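Side-chain contacts in putrescine aminotransferase (Halomonas elongata DSM 2581, PDB 6GWI), which is a pyridoxal-5'-phosphate-dependent class-III aminotransferase that probably transfers amino groups between amines such as putrescine and carbonyl acceptors: residues Arg130-Leu134 against Lys135-Asp139; Ala397-Leu400 against Cys401-Leu404. All coordinates share one frame; numbering follows the deposited sequence.

Both contacts are local, one at the C-terminal end of a helix and the other within a helix, and together they illustrate how side chains a turn or so apart pack against each other over a backbone held by its own hydrogen bonds. Their centres lie 48 Å apart on opposite sides of the centre of the chain, with about 38 Å between nearest atoms, so they do not touch. Contact 1 ends helix 117-134, whose opening residues Gly117, Ser118 and Asn121 belong to the pyridoxal-5'-phosphate pocket; it therefore sits at the far end of a cofactor-binding helix. Contact 2 lies on helix 397-407, between strands 376-381 and 413-415 in the chain. No residue of either contact is among those lining the pocket.

Contact 1. Residues Arg130-Leu134 against Lys135-Asp139; sequences RYWAL and KGQPD
Lys135 folds back over the ring of Tyr131, one helical turn earlier. Its CG stands over one face, 4.0 Å from the ring centroid and displaced toward the rim, which makes a CH-pi contact; the chain then runs obliquely across the ring until CE lies 3.6 Å from Tyr131 OH. Bends at chi2 and chi3 of the same sense (both -71°) coil the aliphatic part against the phenol instead of letting it extend. Lys135 N also donates to Tyr131 O, the last bond of the regular helical pattern.

Trp132 lies next to the tyrosine and meets the same lysine obliquely. Its CE3 comes within 4.0 Å of Lys135 CG, while Tyr131 CE2 rests over the centre of one face of the indole. Trp132 NE1 is bound to Ala218 O and Lys140 makes a cation-pi contact, so the ring is fixed from outside the helix as well.

The backbone at this point forms a Schellman motif, a common C-terminal helix cap. Gly136 takes a positive phi of 80°, and two bonds reach back into the last turn: Gln137 N to Trp132 O, 3.0 Å, and Gly136 N to Ala133 O, 3.1 Å. The second donor stands well above the carbonyl plane of its acceptor, whereas the first is only moderately tilted. The motif thus closes helix 117-134 and turns the chain toward strand 142-146.

Gln137 uses that turn to bring its amide to the rim of the indole, with NE2 3.7 Å from Trp132 CZ3 and near the ring plane. Amide and ring planes stand 75° apart, almost perpendicular. Farther into the fold, Tyr131 and Trp132, both buried, pack on Leu252 of strand 252-255, and Tyr131 also meets Thr306 on helix 301-311.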
# COMPACT_ATOMS: atom_id res chain seq x y z
N ARG B 130 17.36 1.27 -9.62
CA ARG B 130 18.50 1.52 -8.74
C ARG B 130 19.61 0.52 -9.00
O ARG B 130 20.79 0.89 -9.04
CB ARG B 130 18.03 1.47 -7.29
CG ARG B 130 19.13 1.63 -6.25
CD ARG B 130 19.81 3.00 -6.29
NE ARG B 130 20.71 3.16 -5.15
CZ ARG B 130 21.70 4.06 -5.07
NH1 ARG B 130 21.93 4.89 -6.08
NH2 ARG B 130 22.46 4.11 -3.98
N TYR B 131 19.26 -0.75 -9.21
CA TYR B 131 20.24 -1.79 -9.47
C TYR B 131 21.14 -1.42 -10.64
O TYR B 131 22.37 -1.38 -10.52
CB TYR B 131 19.53 -3.12 -9.74
CG TYR B 131 20.45 -4.21 -10.23
CD1 TYR B 131 21.24 -4.93 -9.35
CD2 TYR B 131 20.53 -4.50 -11.58
CE1 TYR B 131 22.08 -5.93 -9.80
CE2 TYR B 131 21.37 -5.49 -12.04
CZ TYR B 131 22.14 -6.20 -11.15
OH TYR B 131 22.97 -7.19 -11.62
N TRP B 132 20.54 -1.14 -11.80
CA TRP B 132 21.33 -0.87 -12.99
C TRP B 132 22.12 0.42 -12.86
O TRP B 132 23.23 0.52 -13.39
CB TRP B 132 20.43 -0.85 -14.22
CG TRP B 132 19.96 -2.23 -14.59
CD1 TRP B 132 18.69 -2.70 -14.54
CD2 TRP B 132 20.78 -3.32 -15.04
NE1 TRP B 132 18.66 -4.02 -14.94
CE2 TRP B 132 19.93 -4.42 -15.25
CE3 TRP B 132 22.15 -3.47 -15.30
CZ2 TRP B 132 20.40 -5.65 -15.71
CZ3 TRP B 132 22.61 -4.69 -15.75
CH2 TRP B 132 21.74 -5.77 -15.94
N ALA B 133 21.58 1.41 -12.14
CA ALA B 133 22.35 2.62 -11.86
C ALA B 133 23.62 2.29 -11.07
O ALA B 133 24.70 2.79 -11.38
CB ALA B 133 21.49 3.63 -11.11
N LEU B 134 23.50 1.42 -10.07
CA LEU B 134 24.68 1.06 -9.28
C LEU B 134 25.66 0.22 -10.10
O LEU B 134 26.86 0.23 -9.82
CB LEU B 134 24.27 0.31 -8.02
CG LEU B 134 23.50 1.11 -6.96
CD1 LEU B 134 22.92 0.19 -5.90
CD2 LEU B 134 24.41 2.16 -6.33
N LYS B 135 25.18 -0.49 -11.12
CA LYS B 135 26.07 -1.23 -12.01
C LYS B 135 26.81 -0.33 -12.99
O LYS B 135 27.57 -0.85 -13.82
CB LYS B 135 25.29 -2.27 -12.82
CG LYS B 135 24.47 -3.26 -12.00
CD LYS B 135 25.32 -4.26 -11.24
CE LYS B 135 25.99 -5.27 -12.15
NZ LYS B 135 26.83 -6.22 -11.37
N GLY B 136 26.60 0.98 -12.94
CA GLY B 136 27.21 1.88 -13.90
C GLY B 136 26.51 1.93 -15.24
O GLY B 136 27.12 2.37 -16.22
N GLN B 137 25.26 1.50 -15.31
CA GLN B 137 24.51 1.45 -16.57
C GLN B 137 23.18 2.18 -16.39
O GLN B 137 22.11 1.57 -16.40
CB GLN B 137 24.29 -0.00 -16.99
CG GLN B 137 25.58 -0.76 -17.21
CD GLN B 137 25.37 -2.15 -17.74
OE1 GLN B 137 24.87 -2.34 -18.85
NE2 GLN B 137 25.72 -3.15 -16.94
N PRO B 138 23.23 3.51 -16.24
CA PRO B 138 22.00 4.26 -15.92
C PRO B 138 21.02 4.36 -17.07
O PRO B 138 19.89 4.81 -16.85
CB PRO B 138 22.54 5.64 -15.52
CG PRO B 138 23.79 5.77 -16.31
CD PRO B 138 24.40 4.39 -16.37
N ASP B 139 21.39 3.96 -18.28
CA ASP B 139 20.46 3.96 -19.40
C ASP B 139 19.63 2.68 -19.48
O ASP B 139 18.67 2.64 -20.26
CB ASP B 139 21.21 4.16 -20.72
CG ASP B 139 21.91 5.51 -20.80
OD1 ASP B 139 21.35 6.52 -20.31
OD2 ASP B 139 23.02 5.56 -21.37

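Contact 2. Residues Ala397-Leu400 against Cys401-Leu404; sequences AGNL and CRDL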
# COMPACT_ATOMS: atom_id res chain seq x y z
N ALA B 397 -22.48 -11.54 -22.23
CA ALA B 397 -22.67 -12.93 -21.86
C ALA B 397 -21.98 -13.26 -20.54
O ALA B 397 -22.54 -13.95 -19.69
CB ALA B 397 -22.16 -13.84 -22.98
N GLY B 398 -20.75 -12.78 -20.37
CA GLY B 398 -20.00 -13.10 -19.16
C GLY B 398 -20.59 -12.48 -17.92
O GLY B 398 -20.73 -13.13 -16.88
N ASN B 399 -20.95 -11.19 -17.99
CA ASN B 399 -21.57 -10.53 -16.85
C ASN B 399 -22.90 -11.17 -16.49
O ASN B 399 -23.25 -11.29 -15.31
CB ASN B 399 -21.75 -9.04 -17.13
CG ASN B 399 -20.44 -8.31 -17.28
OD1 ASN B 399 -19.38 -8.82 -16.92
ND2 ASN B 399 -20.50 -7.09 -17.80
N LEU B 400 -23.67 -11.58 -17.50
CA LEU B 400 -24.94 -12.26 -17.24
C LEU B 400 -24.70 -13.58 -16.52
O LEU B 400 -25.37 -13.89 -15.53
CB LEU B 400 -25.70 -12.48 -18.54
CG LEU B 400 -27.02 -13.24 -18.41
CD1 LEU B 400 -27.98 -12.53 -17.45
CD2 LEU B 400 -27.67 -13.41 -19.77
N CYS B 401 -23.76 -14.38 -17.03
CA CYS B 401 -23.42 -15.63 -16.35
C CYS B 401 -22.94 -15.37 -14.93
O CYS B 401 -23.30 -16.10 -14.00
CB CYS B 401 -22.35 -16.38 -17.14
SG CYS B 401 -22.01 -18.04 -16.51
N ARG B 402 -22.13 -14.32 -14.74
CA ARG B 402 -21.64 -13.97 -13.41
C ARG B 402 -22.79 -13.66 -12.46
O ARG B 402 -22.80 -14.12 -11.31
CB ARG B 402 -20.70 -12.77 -13.52
CG ARG B 402 -20.24 -12.18 -12.19
CD ARG B 402 -19.71 -10.78 -12.39
NE ARG B 402 -20.80 -9.85 -12.71
CZ ARG B 402 -20.63 -8.65 -13.25
NH1 ARG B 402 -19.42 -8.22 -13.56
NH2 ARG B 402 -21.69 -7.89 -13.50
N ASP B 403 -23.73 -12.82 -12.89
CA ASP B 403 -24.84 -12.45 -12.03
C ASP B 403 -25.76 -13.64 -11.76
O ASP B 403 -26.31 -13.78 -10.66
CB ASP B 403 -25.63 -11.29 -12.65
CG ASP B 403 -24.78 -10.05 -12.83
OD1 ASP B 403 -23.74 -9.93 -12.15
OD2 ASP B 403 -25.15 -9.19 -13.66
N LEU B 404 -25.94 -14.50 -12.76
CA LEU B 404 -26.75 -15.70 -12.55
C LEU B 404 -26.06 -16.69 -11.62
O LEU B 404 -26.74 -17.41 -10.89
CB LEU B 404 -27.06 -16.36 -13.90
CG LEU B 404 -28.10 -15.64 -14.76
CD1 LEU B 404 -28.21 -16.30 -16.12
CD2 LEU B 404 -29.47 -15.60 -14.07
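The amide of Asn399 is layered on the guanidinium of Arg402, both side chains running in the same direction and the two planes only 12° apart. Asn399 CB stands over the guanidinium nearer its margin than its middle, and Asn399 OD1 comes to 3.4 Å from Arg402 NH1 over the face; the angle is too poor for a hydrogen bond. The amide oxygen is instead bonded to Ser414 OG of strand 413-415.

The charged interaction joins adjacent residues. Arg402 meets Asp403 side-on with two nitrogens that converge on one oxygen: NE lies 3.0 Å and NH2 3.2 Å from Asp403 OD1, both from the same face of the carboxylate. A bend at chi3 (71°) turns the guanidinium back toward the aspartate, and OD1 lies in its plane. The salt bridge probably steadies the plane on which the asparagine stacks; a long, weak ion pair to Arg31 adds to OD1.

Backbone bonds of the regular alpha-helical i to i+4 pattern underlie all this in helix 397-407, from Cys401 N to Ala397 O through Leu404 N to Leu400 O (2.9 Å).

The apolar contact occupies another side of the helix. Leu400 and Leu404, one turn apart, run alongside each other, Leu400 CG 4.0 Å from Leu404 CD1. With Cys401 they face helix 429-450, where Gln449, Leu443 and Thr446 receive them.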